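Local coordinates for protein PA1221 (Pseudomonas aeruginosa, PDB 4DG8) that binds adenosine monophosphate and combines an AMP-binding domain of the ANL superfamily with a phosphopantetheine attachment domain in one chain, at residues Val344-Glu349 / Gly410-Ile415; Thr316-His321 / Ala340-Leu345; Val386-Arg391 / Leu395-Thr400. All blocks are in the same frame, centred on the assembly; numbering follows the deposited sequence.

Interaction 1: residues Val344-Glu349 / Gly410-Ile415. With AMP (adenosine monophosphate), chain B.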
loop_
_atom_site.group_PDB
_atom_site.type_symbol
_atom_site.label_atom_id
_atom_site.label_comp_id
_atom_site.label_asym_id
_atom_site.label_seq_id
_atom_site.Cartn_x
_atom_site.Cartn_y
_atom_site.Cartn_z
ATOM N N VAL A 344 1.041 -19.679 3.780
ATOM C CA VAL A 344 0.316 -19.308 4.991
ATOM C C VAL A 344 -0.074 -20.520 5.826
ATOM O O VAL A 344 -0.245 -21.614 5.308
ATOM C CB VAL A 344 -0.973 -18.490 4.696
ATOM C CG1 VAL A 344 -0.639 -17.180 4.012
ATOM C CG2 VAL A 344 -1.956 -19.298 3.848
ATOM N N LEU A 345 -0.184 -20.315 7.134
ATOM C CA LEU A 345 -0.860 -21.272 7.993
ATOM C C LEU A 345 -1.930 -20.506 8.741
ATOM O O LEU A 345 -1.875 -19.283 8.844
ATOM C CB LEU A 345 0.092 -21.895 9.005
ATOM C CG LEU A 345 1.168 -22.848 8.488
ATOM C CD1 LEU A 345 1.960 -23.416 9.669
ATOM C CD2 LEU A 345 0.527 -23.962 7.664
ATOM N N LEU A 346 -2.892 -21.243 9.265
ATOM C CA LEU A 346 -3.909 -20.701 10.136
ATOM C C LEU A 346 -3.669 -21.319 11.518
ATOM O O LEU A 346 -3.718 -22.538 11.659
ATOM C CB LEU A 346 -5.279 -21.118 9.592
ATOM C CG LEU A 346 -6.506 -20.313 10.010
ATOM C CD1 LEU A 346 -6.396 -18.868 9.509
ATOM C CD2 LEU A 346 -7.760 -20.997 9.485
ATOM N N LEU A 347 -3.390 -20.489 12.526
ATOM C CA LEU A 347 -3.009 -20.980 13.860
ATOM C C LEU A 347 -4.042 -20.744 14.964
ATOM O O LEU A 347 -4.590 -19.651 15.080
ATOM C CB LEU A 347 -1.678 -20.372 14.296
ATOM C CG LEU A 347 -0.458 -20.751 13.467
ATOM C CD1 LEU A 347 0.802 -20.283 14.177
ATOM C CD2 LEU A 347 -0.408 -22.253 13.224
ATOM N N ASP A 348 -4.285 -21.758 15.794
ATOM C CA ASP A 348 -5.272 -21.625 16.873
ATOM C C ASP A 348 -4.730 -20.916 18.114
ATOM O O ASP A 348 -3.602 -20.422 18.123
ATOM C CB ASP A 348 -5.907 -22.977 17.248
ATOM C CG ASP A 348 -4.910 -23.966 17.847
ATOM O OD1 ASP A 348 -3.929 -23.540 18.501
ATOM O OD2 ASP A 348 -5.121 -25.185 17.670
ATOM N N GLU A 349 -5.556 -20.859 19.152
ATOM C CA GLU A 349 -5.179 -20.251 20.422
ATOM C C GLU A 349 -3.892 -20.862 20.987
ATOM O O GLU A 349 -3.096 -20.173 21.625
ATOM C CB GLU A 349 -6.320 -20.420 21.424
ATOM C CG GLU A 349 -7.342 -21.464 20.989
ATOM C CD GLU A 349 -7.991 -22.179 22.157
ATOM O OE1 GLU A 349 -7.797 -21.743 23.314
ATOM O OE2 GLU A 349 -8.692 -23.187 21.916
ATOM N N GLY A 410 -10.552 -25.390 0.915
ATOM C CA GLY A 410 -9.223 -24.999 1.358
ATOM C C GLY A 410 -8.879 -23.566 0.983
ATOM O O GLY A 410 -7.704 -23.200 0.902
ATOM N N ARG A 411 -9.906 -22.754 0.734
ATOM C CA ARG A 411 -9.708 -21.323 0.499
ATOM C C ARG A 411 -9.902 -20.575 1.811
ATOM O O ARG A 411 -10.719 -20.973 2.641
ATOM C CB ARG A 411 -10.702 -20.790 -0.538
ATOM C CG ARG A 411 -10.746 -21.561 -1.835
ATOM C CD ARG A 411 -11.846 -21.023 -2.748
ATOM N NE ARG A 411 -13.185 -21.132 -2.157
ATOM C CZ ARG A 411 -14.312 -20.882 -2.825
ATOM N NH1 ARG A 411 -14.266 -20.522 -4.103
ATOM N NH2 ARG A 411 -15.487 -21.003 -2.221
ATOM N N LEU A 412 -9.153 -19.497 2.011
ATOM C CA LEU A 412 -9.331 -18.699 3.219
ATOM C C LEU A 412 -10.502 -17.724 3.107
ATOM O O LEU A 412 -10.736 -17.113 2.062
ATOM C CB LEU A 412 -8.042 -17.964 3.600
ATOM C CG LEU A 412 -6.946 -18.844 4.214
ATOM C CD1 LEU A 412 -5.629 -18.089 4.258
ATOM C CD2 LEU A 412 -7.333 -19.332 5.606
ATOM N N ARG A 413 -11.236 -17.606 4.206
ATOM C CA ARG A 413 -12.383 -16.720 4.313
ATOM C C ARG A 413 -12.102 -15.728 5.450
ATOM O O ARG A 413 -12.000 -16.124 6.617
ATOM C CB ARG A 413 -13.624 -17.557 4.604
ATOM C CG ARG A 413 -13.764 -18.740 3.636
ATOM C CD ARG A 413 -14.046 -18.257 2.202
ATOM N NE ARG A 413 -15.399 -17.730 2.127
ATOM C CZ ARG A 413 -16.463 -18.429 1.735
ATOM N NH1 ARG A 413 -16.347 -19.697 1.337
ATOM N NH2 ARG A 413 -17.649 -17.854 1.741
ATOM N N PHE A 414 -11.951 -14.451 5.104
ATOM C CA PHE A 414 -11.552 -13.433 6.076
ATOM C C PHE A 414 -12.648 -13.158 7.112
ATOM O O PHE A 414 -13.817 -12.955 6.774
ATOM C CB PHE A 414 -11.163 -12.146 5.359
ATOM C CG PHE A 414 -10.657 -11.070 6.272
ATOM C CD1 PHE A 414 -9.294 -10.941 6.527
ATOM C CD2 PHE A 414 -11.539 -10.177 6.866
ATOM C CE1 PHE A 414 -8.822 -9.946 7.364
ATOM C CE2 PHE A 414 -11.073 -9.175 7.700
ATOM C CZ PHE A 414 -9.712 -9.060 7.956
ATOM N N ILE A 415 -12.268 -13.148 8.383
ATOM C CA ILE A 415 -13.232 -12.879 9.444
ATOM C C ILE A 415 -13.117 -11.464 10.005
ATOM O O ILE A 415 -14.083 -10.688 9.966
ATOM C CB ILE A 415 -13.170 -13.929 10.566
ATOM C CG1 ILE A 415 -13.581 -15.306 10.015
ATOM C CG2 ILE A 415 -14.073 -13.519 11.728
ATOM C CD1 ILE A 415 -13.338 -16.460 10.982
HETATM P P AMP B . -2.186 -2.579 4.653
HETATM O O1P AMP B . -2.258 -1.074 4.805
HETATM O O2P AMP B . -2.135 -3.166 3.248
HETATM O O3P AMP B . -0.989 -3.038 5.465
HETATM O "O5'" AMP B . -3.379 -3.252 5.459
HETATM C "C5'" AMP B . -3.397 -4.647 5.685
HETATM C "C4'" AMP B . -4.641 -5.076 6.413
HETATM O "O4'" AMP B . -5.819 -4.666 5.669
HETATM C "C3'" AMP B . -4.814 -6.573 6.591
HETATM O "O3'" AMP B . -4.055 -7.089 7.679
HETATM C "C2'" AMP B . -6.320 -6.714 6.766
HETATM O "O2'" AMP B . -6.702 -6.360 8.090
HETATM C "C1'" AMP B . -6.840 -5.639 5.807
HETATM N N9 AMP B . -7.146 -6.191 4.467
HETATM C C8 AMP B . -6.348 -6.063 3.380
HETATM N N7 AMP B . -6.883 -6.669 2.292
HETATM C C5 AMP B . -8.049 -7.219 2.664
HETATM C C6 AMP B . -9.120 -8.009 1.997
HETATM N N6 AMP B . -9.035 -8.339 0.695
HETATM N N1 AMP B . -10.191 -8.386 2.737
HETATM C C2 AMP B . -10.275 -8.051 4.042
HETATM N N3 AMP B . -9.343 -7.337 4.706
HETATM C C4 AMP B . -8.224 -6.893 4.094
#

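Interaction 2: residues Thr316-His321 / Ala340-Leu345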
loop_
_atom_site.group_PDB
_atom_site.type_symbol
_atom_site.label_atom_id
_atom_site.label_comp_id
_atom_site.label_asym_id
_atom_site.label_seq_id
_atom_site.Cartn_x
_atom_site.Cartn_y
_atom_site.Cartn_z
ATOM N N THR A 316 2.501 -6.043 0.123
ATOM C CA THR A 316 1.321 -6.029 -0.756
ATOM C C THR A 316 0.318 -7.168 -0.543
ATOM O O THR A 316 -0.721 -6.946 0.089
ATOM C CB THR A 316 1.703 -5.843 -2.230
ATOM O OG1 THR A 316 2.618 -4.744 -2.335
ATOM C CG2 THR A 316 0.458 -5.548 -3.076
ATOM N N PHE A 317 0.474 -8.270 -1.257
ATOM C CA PHE A 317 -0.455 -9.386 -1.124
ATOM C C PHE A 317 0.131 -10.575 -0.376
ATOM O O PHE A 317 1.315 -10.881 -0.470
ATOM C CB PHE A 317 -0.897 -9.885 -2.505
ATOM C CG PHE A 317 -1.722 -8.910 -3.273
ATOM C CD1 PHE A 317 -2.520 -7.982 -2.615
ATOM C CD2 PHE A 317 -1.737 -8.946 -4.672
ATOM C CE1 PHE A 317 -3.302 -7.089 -3.338
ATOM C CE2 PHE A 317 -2.508 -8.054 -5.390
ATOM C CZ PHE A 317 -3.283 -7.117 -4.723
ATOM N N THR A 318 -0.751 -11.263 0.333
ATOM C CA THR A 318 -0.447 -12.505 1.017
ATOM C C THR A 318 -1.271 -13.601 0.340
ATOM O O THR A 318 -0.735 -14.620 -0.077
ATOM C CB THR A 318 -0.708 -12.405 2.530
ATOM O OG1 THR A 318 0.221 -11.467 3.094
ATOM C CG2 THR A 318 -0.501 -13.744 3.193
ATOM N N CYS A 319 -2.587 -13.412 0.296
ATOM C CA CYS A 319 -3.451 -14.288 -0.490
ATOM C C CYS A 319 -4.202 -13.523 -1.580
ATOM O O CYS A 319 -4.540 -12.354 -1.407
ATOM C CB CYS A 319 -4.467 -14.989 0.411
ATOM S SG CYS A 319 -3.752 -15.907 1.781
ATOM N N CYS A 320 -4.457 -14.190 -2.703
ATOM C CA CYS A 320 -5.389 -13.671 -3.698
ATOM C C CYS A 320 -6.372 -14.743 -4.099
ATOM O O CYS A 320 -6.091 -15.942 -3.980
ATOM C CB CYS A 320 -4.674 -13.172 -4.946
ATOM S SG CYS A 320 -3.633 -11.760 -4.646
ATOM N N HIS A 321 -7.530 -14.296 -4.572
ATOM C CA HIS A 321 -8.569 -15.206 -5.047
ATOM C C HIS A 321 -9.183 -14.665 -6.342
ATOM O O HIS A 321 -9.665 -13.540 -6.383
ATOM C CB HIS A 321 -9.650 -15.391 -3.972
ATOM C CG HIS A 321 -10.782 -16.273 -4.395
ATOM N ND1 HIS A 321 -10.618 -17.614 -4.671
ATOM C CD2 HIS A 321 -12.096 -16.004 -4.594
ATOM C CE1 HIS A 321 -11.778 -18.129 -5.034
ATOM N NE2 HIS A 321 -12.691 -17.174 -4.994
ATOM N N ALA A 340 2.223 -16.936 -5.158
ATOM C CA ALA A 340 3.548 -17.530 -5.340
ATOM C C ALA A 340 4.623 -16.793 -4.510
ATOM O O ALA A 340 4.614 -15.565 -4.408
ATOM C CB ALA A 340 3.924 -17.560 -6.834
ATOM N N GLY A 341 5.536 -17.551 -3.904
ATOM C CA GLY A 341 6.608 -16.969 -3.103
ATOM C C GLY A 341 6.186 -16.793 -1.653
ATOM O O GLY A 341 6.992 -16.494 -0.768
ATOM N N THR A 342 4.904 -17.012 -1.403
ATOM C CA THR A 342 4.375 -16.911 -0.054
ATOM C C THR A 342 3.763 -18.235 0.389
ATOM O O THR A 342 3.351 -19.048 -0.442
ATOM C CB THR A 342 3.343 -15.786 0.007
ATOM O OG1 THR A 342 4.031 -14.539 -0.152
ATOM C CG2 THR A 342 2.580 -15.794 1.334
ATOM N N ALA A 343 3.739 -18.465 1.696
ATOM C CA ALA A 343 2.947 -19.555 2.253
ATOM C C ALA A 343 2.158 -19.041 3.455
ATOM O O ALA A 343 2.545 -18.055 4.070
ATOM C CB ALA A 343 3.852 -20.719 2.666
ATOM N N VAL A 344 1.041 -19.679 3.780
ATOM C CA VAL A 344 0.316 -19.308 4.991
ATOM C C VAL A 344 -0.074 -20.520 5.826
ATOM O O VAL A 344 -0.245 -21.614 5.308
ATOM C CB VAL A 344 -0.973 -18.490 4.696
ATOM C CG1 VAL A 344 -0.639 -17.180 4.012
ATOM C CG2 VAL A 344 -1.956 -19.298 3.848
ATOM N N LEU A 345 -0.184 -20.315 7.134
ATOM C CA LEU A 345 -0.860 -21.272 7.993
ATOM C C LEU A 345 -1.930 -20.506 8.741
ATOM O O LEU A 345 -1.875 -19.283 8.844
ATOM C CB LEU A 345 0.092 -21.895 9.005
ATOM C CG LEU A 345 1.168 -22.848 8.488
ATOM C CD1 LEU A 345 1.960 -23.416 9.669
ATOM C CD2 LEU A 345 0.527 -23.962 7.664
#

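Interaction 3: residues Val386-Arg391 / Leu395-Thr400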
loop_
_atom_site.group_PDB
_atom_site.type_symbol
_atom_site.label_atom_id
_atom_site.label_comp_id
_atom_site.label_asym_id
_atom_site.label_seq_id
_atom_site.Cartn_x
_atom_site.Cartn_y
_atom_site.Cartn_z
ATOM N N VAL A 386 8.698 -14.045 13.852
ATOM C CA VAL A 386 9.143 -15.125 14.718
ATOM C C VAL A 386 9.273 -16.414 13.930
ATOM O O VAL A 386 8.621 -16.584 12.915
ATOM C CB VAL A 386 8.110 -15.367 15.821
ATOM C CG1 VAL A 386 7.809 -14.069 16.546
ATOM C CG2 VAL A 386 6.828 -15.938 15.215
ATOM N N GLU A 387 10.099 -17.333 14.406
ATOM C CA GLU A 387 10.221 -18.623 13.750
ATOM C C GLU A 387 9.121 -19.581 14.196
ATOM O O GLU A 387 8.875 -19.750 15.386
ATOM C CB GLU A 387 11.614 -19.225 13.958
ATOM C CG GLU A 387 12.674 -18.595 13.059
ATOM C CD GLU A 387 13.882 -19.495 12.859
ATOM O OE1 GLU A 387 14.289 -20.169 13.830
ATOM O OE2 GLU A 387 14.415 -19.532 11.728
ATOM N N LEU A 388 8.436 -20.175 13.225
ATOM C CA LEU A 388 7.357 -21.118 13.494
ATOM C C LEU A 388 7.493 -22.299 12.545
ATOM O O LEU A 388 8.095 -22.172 11.481
ATOM C CB LEU A 388 5.997 -20.448 13.286
ATOM C CG LEU A 388 5.605 -19.406 14.329
ATOM C CD1 LEU A 388 4.352 -18.686 13.887
ATOM C CD2 LEU A 388 5.411 -20.052 15.702
ATOM N N PRO A 389 6.955 -23.462 12.935
ATOM C CA PRO A 389 7.040 -24.643 12.072
ATOM C C PRO A 389 6.197 -24.513 10.802
ATOM O O PRO A 389 5.002 -24.189 10.863
ATOM C CB PRO A 389 6.471 -25.762 12.954
ATOM C CG PRO A 389 6.596 -25.248 14.362
ATOM C CD PRO A 389 6.359 -23.773 14.243
ATOM N N TYR A 390 6.818 -24.788 9.661
ATOM C CA TYR A 390 6.103 -24.909 8.401
ATOM C C TYR A 390 6.582 -26.177 7.708
ATOM O O TYR A 390 7.786 -26.361 7.489
ATOM C CB TYR A 390 6.306 -23.689 7.494
ATOM C CG TYR A 390 5.546 -23.832 6.192
ATOM C CD1 TYR A 390 4.160 -23.734 6.169
ATOM C CD2 TYR A 390 6.205 -24.110 4.996
ATOM C CE1 TYR A 390 3.449 -23.886 4.998
ATOM C CE2 TYR A 390 5.498 -24.262 3.811
ATOM C CZ TYR A 390 4.118 -24.147 3.817
ATOM O OH TYR A 390 3.392 -24.290 2.648
ATOM N N ARG A 391 5.639 -27.042 7.353
ATOM C CA ARG A 391 5.983 -28.388 6.934
ATOM C C ARG A 391 6.850 -28.966 8.038
ATOM O O ARG A 391 6.415 -29.063 9.185
ATOM C CB ARG A 391 6.730 -28.382 5.599
ATOM C CG ARG A 391 5.970 -27.691 4.478
ATOM C CD ARG A 391 4.556 -28.234 4.368
ATOM N NE ARG A 391 3.770 -27.551 3.342
ATOM C CZ ARG A 391 3.644 -27.974 2.086
ATOM N NH1 ARG A 391 4.256 -29.084 1.693
ATOM N NH2 ARG A 391 2.903 -27.287 1.223
ATOM N N LEU A 395 10.617 -21.798 10.120
ATOM C CA LEU A 395 10.770 -20.740 9.139
ATOM C C LEU A 395 10.388 -19.419 9.761
ATOM O O LEU A 395 9.525 -19.367 10.636
ATOM C CB LEU A 395 9.863 -20.990 7.933
ATOM C CG LEU A 395 10.243 -22.101 6.953
ATOM C CD1 LEU A 395 9.343 -22.016 5.735
ATOM C CD2 LEU A 395 11.708 -21.996 6.547
ATOM N N ARG A 396 11.013 -18.349 9.296
ATOM C CA ARG A 396 10.578 -17.016 9.685
ATOM C C ARG A 396 9.132 -16.782 9.243
ATOM O O ARG A 396 8.721 -17.196 8.154
ATOM C CB ARG A 396 11.504 -15.959 9.103
ATOM C CG ARG A 396 11.272 -14.554 9.627
ATOM C CD ARG A 396 12.491 -13.700 9.319
ATOM N NE ARG A 396 12.432 -12.400 9.978
ATOM C CZ ARG A 396 12.149 -11.249 9.372
ATOM N NH1 ARG A 396 11.891 -11.210 8.065
ATOM N NH2 ARG A 396 12.133 -10.128 10.081
ATOM N N ALA A 397 8.372 -16.117 10.105
ATOM C CA ALA A 397 6.937 -15.940 9.920
ATOM C C ALA A 397 6.429 -14.623 10.520
ATOM O O ALA A 397 6.954 -14.126 11.518
ATOM C CB ALA A 397 6.184 -17.124 10.539
ATOM N N TYR A 398 5.402 -14.069 9.894
ATOM C CA TYR A 398 4.722 -12.882 10.383
ATOM C C TYR A 398 3.286 -13.229 10.767
ATOM O O TYR A 398 2.497 -13.687 9.926
ATOM C CB TYR A 398 4.733 -11.768 9.323
ATOM C CG TYR A 398 3.971 -10.535 9.760
ATOM C CD1 TYR A 398 4.504 -9.663 10.708
ATOM C CD2 TYR A 398 2.704 -10.259 9.255
ATOM C CE1 TYR A 398 3.790 -8.535 11.139
ATOM C CE2 TYR A 398 1.994 -9.135 9.669
ATOM C CZ TYR A 398 2.548 -8.271 10.611
ATOM O OH TYR A 398 1.850 -7.146 11.028
ATOM N N ARG A 399 2.963 -13.030 12.044
ATOM C CA ARG A 399 1.591 -13.144 12.538
ATOM C C ARG A 399 0.824 -11.860 12.226
ATOM O O ARG A 399 1.173 -10.786 12.716
ATOM C CB ARG A 399 1.602 -13.378 14.050
ATOM C CG ARG A 399 2.341 -14.633 14.468
ATOM C CD ARG A 399 2.503 -14.710 15.977
ATOM N NE ARG A 399 1.225 -14.820 16.672
ATOM C CZ ARG A 399 1.101 -15.185 17.948
ATOM N NH1 ARG A 399 2.184 -15.478 18.662
ATOM N NH2 ARG A 399 -0.103 -15.261 18.511
ATOM N N THR A 400 -0.232 -11.977 11.428
ATOM C CA THR A 400 -0.889 -10.809 10.856
ATOM C C THR A 400 -1.839 -10.068 11.804
ATOM O O THR A 400 -2.121 -8.875 11.606
ATOM C CB THR A 400 -1.717 -11.201 9.615
ATOM O OG1 THR A 400 -2.656 -12.204 9.998
ATOM C CG2 THR A 400 -0.826 -11.733 8.486
#

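Interaction 1: residues Val344-Glu349 / Gly410-Ile415
L412 meets V344 and L346 with one methyl for each. Its CD1 faces V344 CG2 at 3.9 Å, the two side chains reaching toward each other tip to tip. The other branch, CD2, lies 4.0 Å from L346 CD1, but here the side chains slide past one another in opposite directions. The leucine is thus forked over two residues that stand on the same side of strand 342-347. V344 and L412 share much the same first torsion (-62° and -74°), but V344 touches with CG2, the methyl between the backbone N and the carbonyl carbon, and not with the one anti to the carbonyl carbon. The backbones stay well apart, with 9.0 Å between L346 CA and L412 CA, and the contact consists of apolar side chains alone.

Two residues along from L412, one face of the F414 ring receives the C2/N3 side of the adenine of AMP, the planes being clearly inclined. The base carbon C2 sits 3.6 Å above the centre of the F414 ring, and N3 lies 3.7 Å from F414 CZ. R411 and R413 are tied off in salt bridges, both sharing D407, with D327 and D332 as further partners.

Strand 393-406 runs beside strand 412-416 in the sheet and puts Y406 against both L346 and L412. C319 of strand 319-322 also touches V344 and L412, while strand 361-367 pairs with the backbone of L345 and L347.

Interaction 2: residues Thr316-His321 / Ala340-Leu345
The backbones of 316-321 and 340-345 approach without pairing, nearest at T318 and T342, whose CA atoms are 6.6 Å apart. Strand 319-321 starts just after T318, and strand 342-345 follows G341, which has a positive phi (89°).

Side chains fill the gap between the chains. T318 CG2 is the central atom: it packs 3.5 Å from V344 CG1 and 4.1 Å from T342 CG2. T318 and T342 cross at about a right angle, whereas T318 meets V344 obliquely. In both threonines the methyl is anti to the backbone N (chi1 -66° in T318, -69° in T342), and this turns the carbon branches, not the hydroxyls, into the contact. T342 CG2 also rests 3.8 Å from the carbonyl O of T318. V344 offers CG1 here, its branch anti to the carbonyl carbon, and C319 SG closes on that same methyl at 4.0 Å. The hydroxyls are engaged outside the two segments: N314 hydrogen-bonds T318 OG1, and R191 hydrogen-bonds T342 OG1.

The 316-321 side is irregular: T318 and C319 both face Y309 of the adjoining strand 304-309, which makes a classic beta bulge. The bulge is placed where strand 319-322 begins in its mixed sheet, near the bound AMP, with the T318 side chain about 8 Å from the nucleotide.

Interaction 3: residues Val386-Arg391 / Leu395-Thr400
A beta hairpin made by strands 385-390 and 393-406 brings V386-L388 against L395-A397 in antiparallel register. V386 with A397 and L388 with L395 form the hydrogen-bonded pairs; E387 with R396 is the non-hydrogen-bonded pair between them. Both bonds of the L388-L395 pair are nearly straight, L395 N reaching L388 O at 2.9 Å (172°) and L388 N returning to L395 O (165°), though their donors are tilted from the carbonyl planes. At the other pair V386 N bonds A397 O in the carbonyl plane, whereas the return bond from A397 N is weak. A CA-H...O contact from E387 CA to L395 O, 3.3 Å, adds to the seam.

L388 CD1 lies 4.1 Å from A397 CB on one face of the hairpin. Farther along, Y390 and L395 meet through Y390 CD2 and L395 CD1, 3.8 Å apart. R396 extends from the opposite face to hydrogen-bond the carbonyl O of A371.

Strand 361-367 pairs with strand 393-406, its V364 touching L388 and A397 and its F366 meeting the ring of Y390. Beyond it, strand 342-347 contributes L345 and L347 to the same apolar layer.

In the fold
Interactions 1 and 2 are buried and share strand 342-347, with V344 in both: one methyl faces L412, the other T318 and C319. They also touch directly, since C319 SG packs on L412 CD1. Both rely on side-chain packing between segments whose backbones do not pair with each other, and both lie near the AMP site. Interaction 3 is a surface contact of different chemistry, a hairpin joined chiefly by backbone hydrogen bonds. It is nested inside the loop closed by interaction 1. All three reach the same antiparallel sheet, which interaction 2 joins to the mixed sheet of strand 319-322. L345, pointing away from the partner segment in interaction 1, packs instead on P389 and Y390 of interaction 3.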